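Side-chain contacts in putative lipoprotein (Parabacteroides distasonis, PDB 4FVS), which is of unknown function but, as a probably exported protein with a fold like that of YmcC and kinship to LolA and LolB, may bind lipid: residues 4-7 against 8-12; 86-89 against 90-94. All blocks are in the same frame, centred on the assembly; numbering follows the deposited sequence.

Both contacts are local, each formed within one continuous run of residues, and they lie in series along the chain. Contact 1 turns the N-terminal loop ahead of strand 15-22; contact 2 closes the short helix 86-89 and leads toward strand 96-98. Their centres are about 26 Å apart and their nearest atoms about 14 Å, so they do not touch. Each centre stands about 14 Å from that of the chain, on opposite sides of it. Strands 27-41 and 60-71 receive side chains from both contacts. No ligand site is defined, so any relation of either contact to lipid binding remains open.

Contact 1 (4-7 against 8-12); sequences CTFF and FPQTE
Phe6, Phe8 and Gln10 make a local, largely buried turn contact in the N-terminal loop that precedes strand 15-22. An inverse gamma turn centred on Phe7 brings the two ends together. The backbone angles of Phe7 fit this turn, and a weak hydrogen bond from Phe8 N to Phe6 O, 3.1 Å, spans it. Within the turn the edge of the Phe6 ring meets Phe8 O, which sits near the ring plane, and CE2 of Phe6 makes an apolar side-chain contact with CB of Phe8 at 3.8 Å. The Phe8 ring is carried off from this meeting point, with CG anti to the backbone N (chi1 -162°). Pro9 CD rests 3.4 Å above one face of that ring, nearer the ring's periphery than its centre. Gln10 returns toward Phe6, with its amide plane only 19° from the Phe6 ring plane and OE1 3.6 Å from Phe6 CB. That oxygen accepts a hydrogen bond from Gln45 NE2, so the amide end of Gln10 is tied to strand 44-54.

Phe6 and Phe8 also pack on strands 44-54 and 60-71, while Phe7 meets Tyr187 edge-to-face. Just upstream, the Cys4-Cys70 disulfide fixes the loop to strand 60-71. The whole is an inverse gamma turn in an N-terminal loop, whose aromatic side chains pack against an antiparallel beta framework in a LolA/LolB-related fold.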
loop_
_atom_site.group_PDB
_atom_site.type_symbol
_atom_site.label_atom_id
_atom_site.label_comp_id
_atom_site.label_asym_id
_atom_site.label_seq_id
_atom_site.Cartn_x
_atom_site.Cartn_y
_atom_site.Cartn_z
ATOM N N CYS A 4 16.002 3.199 12.776
ATOM C CA CYS A 4 14.665 3.171 12.182
ATOM C C CYS A 4 14.710 2.341 10.900
ATOM O O CYS A 4 15.384 2.727 9.938
ATOM C CB CYS A 4 14.137 4.586 11.925
ATOM S SG CYS A 4 12.395 4.664 11.396
ATOM N N THR A 5 14.017 1.176 10.907
ATOM C CA THR A 5 13.874 0.278 9.758
ATOM C C THR A 5 12.890 0.928 8.781
ATOM O O THR A 5 11.781 1.306 9.176
ATOM C CB THR A 5 13.433 -1.113 10.202
ATOM O OG1 THR A 5 14.272 -1.557 11.261
ATOM C CG2 THR A 5 13.459 -2.121 9.079
ATOM N N PHE A 6 13.327 1.105 7.523
ATOM C CA PHE A 6 12.571 1.757 6.469
ATOM C C PHE A 6 11.863 0.701 5.616
ATOM O O PHE A 6 12.517 -0.038 4.880
ATOM C CB PHE A 6 13.526 2.623 5.635
ATOM C CG PHE A 6 12.904 3.853 5.033
ATOM C CD1 PHE A 6 12.832 5.033 5.752
ATOM C CD2 PHE A 6 12.431 3.846 3.724
ATOM C CE1 PHE A 6 12.270 6.175 5.185
ATOM C CE2 PHE A 6 11.869 4.991 3.160
ATOM C CZ PHE A 6 11.792 6.144 3.893
ATOM N N PHE A 7 10.524 0.615 5.722
ATOM C CA PHE A 7 9.753 -0.370 4.971
ATOM C C PHE A 7 9.320 0.206 3.608
ATOM O O PHE A 7 8.128 0.273 3.298
ATOM C CB PHE A 7 8.551 -0.861 5.790
ATOM C CG PHE A 7 8.981 -1.605 7.028
ATOM C CD1 PHE A 7 9.517 -2.884 6.938
ATOM C CD2 PHE A 7 8.880 -1.015 8.282
ATOM C CE1 PHE A 7 9.924 -3.566 8.077
ATOM C CE2 PHE A 7 9.296 -1.699 9.421
ATOM C CZ PHE A 7 9.813 -2.975 9.309
ATOM N N PHE A 8 10.308 0.602 2.790
ATOM C CA PHE A 8 10.120 1.172 1.464
ATOM C C PHE A 8 11.474 1.360 0.801
ATOM O O PHE A 8 12.428 1.590 1.539
ATOM C CB PHE A 8 9.386 2.513 1.593
ATOM C CG PHE A 8 8.722 3.050 0.345
ATOM C CD1 PHE A 8 7.550 2.477 -0.143
ATOM C CD2 PHE A 8 9.234 4.164 -0.306
ATOM C CE1 PHE A 8 6.935 2.977 -1.284
ATOM C CE2 PHE A 8 8.604 4.674 -1.438
ATOM C CZ PHE A 8 7.454 4.081 -1.914
ATOM N N PRO A 9 11.624 1.293 -0.555
ATOM C CA PRO A 9 12.949 1.522 -1.160
ATOM C C PRO A 9 13.480 2.902 -0.783
ATOM O O PRO A 9 12.700 3.850 -0.684
ATOM C CB PRO A 9 12.673 1.392 -2.656
ATOM C CG PRO A 9 11.492 0.542 -2.735
ATOM C CD PRO A 9 10.631 0.997 -1.606
ATOM N N GLN A 10 14.779 3.004 -0.504
ATOM C CA GLN A 10 15.351 4.260 -0.041
ATOM C C GLN A 10 16.608 4.664 -0.848
ATOM O O GLN A 10 17.366 5.529 -0.393
ATOM C CB GLN A 10 15.686 4.147 1.467
ATOM C CG GLN A 10 16.527 2.914 1.838
ATOM C CD GLN A 10 16.941 2.844 3.285
ATOM O OE1 GLN A 10 16.588 3.670 4.131
ATOM N NE2 GLN A 10 17.728 1.842 3.603
ATOM N N THR A 11 16.817 4.056 -2.034
ATOM C CA THR A 11 17.962 4.378 -2.888
ATOM C C THR A 11 17.458 5.110 -4.123
ATOM O O THR A 11 16.577 4.602 -4.809
ATOM C CB THR A 11 18.764 3.126 -3.239
ATOM O OG1 THR A 11 19.230 2.530 -2.031
ATOM C CG2 THR A 11 19.951 3.431 -4.158
ATOM N N GLU A 12 18.029 6.299 -4.400
ATOM C CA GLU A 12 17.655 7.155 -5.526
ATOM C C GLU A 12 17.843 6.402 -6.849
ATOM O O GLU A 12 18.889 5.789 -7.068
ATOM C CB GLU A 12 18.478 8.451 -5.497
ATOM C CG GLU A 12 17.859 9.619 -6.257
ATOM C CD GLU A 12 18.542 10.965 -6.080
ATOM O OE1 GLU A 12 18.650 11.437 -4.924
ATOM O OE2 GLU A 12 18.905 11.582 -7.109
#

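Contact 2 (86-89 against 90-94); sequences PGVV and SEMNT
In Ser90, chi1 of 59° sets OG between the backbone N and the carbonyl carbon, from where the hydroxyl turns back to Pro86; in Met92, a selenomethionine, the chain is extended beyond CG, carrying CE alongside Val88. The first torsion adds the hydroxyl as a second donor to Pro86 O, beside the backbone N-H of the same residue. Ser90 N donates to Pro86 O at 2.9 Å, the i to i-4 backbone bond of an alpha-helical turn, and Ser90 OG donates to the same Pro86 O at 2.7 Å. Both donors make a C=O...donor angle of 149°, but they arrive from opposite faces of the carbonyl plane, each tilted out of it. The oxygen is thus shared, and the approach from opposite faces leaves room for both donors.

Beyond Ser90 the chain leaves the helix. A weak backbone bond from Met92 N to Ser90 O, 2.8 Å long, marks this departure, and Met92 folds back over the last helical residues. Its CE is 4.0 Å from Val88 CG1, the two side chains running next to each other in the same direction, while SE comes 4.0 Å from Val89 CA. Glu91 bends at its second torsion, with CG 3.7 Å from Gly87 O, and the carboxylate extends outward to a salt bridge between OE1 and Lys137 NZ.

The helix and the residues after it pack on several strands. Val88 and Met92 both touch Ile127 of strand 123-129, Val89 packs on Val61 and Ser29, and Pro86 reaches Ser207 and Thr209 of strand 205-214, so one turn of helix joins strands 27-41, 60-71, 123-129 and 205-214.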
loop_
_atom_site.group_PDB
_atom_site.type_symbol
_atom_site.label_atom_id
_atom_site.label_comp_id
_atom_site.label_asym_id
_atom_site.label_seq_id
_atom_site.Cartn_x
_atom_site.Cartn_y
_atom_site.Cartn_z
ATOM N N PRO A 86 -6.271 -4.104 -7.629
ATOM C CA PRO A 86 -7.271 -4.050 -8.712
ATOM C C PRO A 86 -8.660 -3.483 -8.341
ATOM O O PRO A 86 -9.158 -2.682 -9.104
ATOM C CB PRO A 86 -7.392 -5.516 -9.115
ATOM C CG PRO A 86 -6.045 -6.066 -8.882
ATOM C CD PRO A 86 -5.498 -5.371 -7.691
ATOM N N GLY A 87 -9.261 -3.869 -7.216
ATOM C CA GLY A 87 -10.568 -3.344 -6.791
ATOM C C GLY A 87 -10.726 -1.823 -6.784
ATOM O O GLY A 87 -11.789 -1.295 -7.152
ATOM N N VAL A 88 -9.659 -1.104 -6.346
ATOM C CA VAL A 88 -9.569 0.365 -6.299
ATOM C C VAL A 88 -9.039 0.907 -7.688
ATOM O O VAL A 88 -9.688 1.762 -8.305
ATOM C CB VAL A 88 -8.657 0.836 -5.106
ATOM C CG1 VAL A 88 -8.334 2.321 -5.172
ATOM C CG2 VAL A 88 -9.256 0.502 -3.758
ATOM N N VAL A 89 -7.859 0.400 -8.141
ATOM C CA VAL A 89 -7.102 0.834 -9.344
ATOM C C VAL A 89 -7.948 0.706 -10.666
ATOM O O VAL A 89 -7.766 1.541 -11.561
ATOM C CB VAL A 89 -5.727 0.106 -9.473
ATOM C CG1 VAL A 89 -5.003 0.489 -10.756
ATOM C CG2 VAL A 89 -4.834 0.411 -8.269
ATOM N N SER A 90 -8.871 -0.288 -10.769
ATOM C CA SER A 90 -9.755 -0.476 -11.937
ATOM C C SER A 90 -10.771 0.690 -12.026
ATOM O O SER A 90 -11.043 1.232 -13.112
ATOM C CB SER A 90 -10.475 -1.824 -11.866
ATOM O OG SER A 90 -11.262 -1.965 -10.691
ATOM N N GLU A 91 -11.278 1.103 -10.852
ATOM C CA GLU A 91 -12.186 2.232 -10.677
ATOM C C GLU A 91 -11.403 3.568 -10.870
ATOM O O GLU A 91 -11.662 4.546 -10.139
ATOM C CB GLU A 91 -12.808 2.135 -9.254
ATOM C CG GLU A 91 -13.838 1.037 -9.081
ATOM C CD GLU A 91 -15.122 1.326 -9.829
ATOM O OE1 GLU A 91 -15.997 2.002 -9.242
ATOM O OE2 GLU A 91 -15.221 0.950 -11.021
HETATM N N MSE A 92 -10.420 3.611 -11.818
HETATM C CA MSE A 92 -9.576 4.784 -11.894
HETATM C C MSE A 92 -9.177 5.235 -13.272
HETATM O O MSE A 92 -8.886 4.446 -14.181
HETATM C CB MSE A 92 -8.281 4.553 -11.134
HETATM C CG MSE A 92 -8.323 4.983 -9.725
HETATM SE SE MSE A 92 -6.532 4.741 -9.093
HETATM C CE MSE A 92 -6.588 5.303 -7.259
ATOM N N ASN A 93 -9.112 6.570 -13.357
ATOM C CA ASN A 93 -8.650 7.412 -14.440
ATOM C C ASN A 93 -7.640 8.381 -13.810
ATOM O O ASN A 93 -7.450 8.347 -12.593
ATOM C CB ASN A 93 -9.806 8.090 -15.170
ATOM C CG ASN A 93 -10.547 9.103 -14.375
ATOM O OD1 ASN A 93 -10.056 10.201 -14.152
ATOM N ND2 ASN A 93 -11.778 8.792 -13.981
ATOM N N THR A 94 -6.955 9.190 -14.607
ATOM C CA THR A 94 -5.880 10.042 -14.087
ATOM C C THR A 94 -6.394 11.239 -13.270
ATOM O O THR A 94 -5.597 11.841 -12.541
ATOM C CB THR A 94 -4.976 10.506 -15.210
ATOM O OG1 THR A 94 -4.944 9.467 -16.186
ATOM C CG2 THR A 94 -3.558 10.771 -14.719
#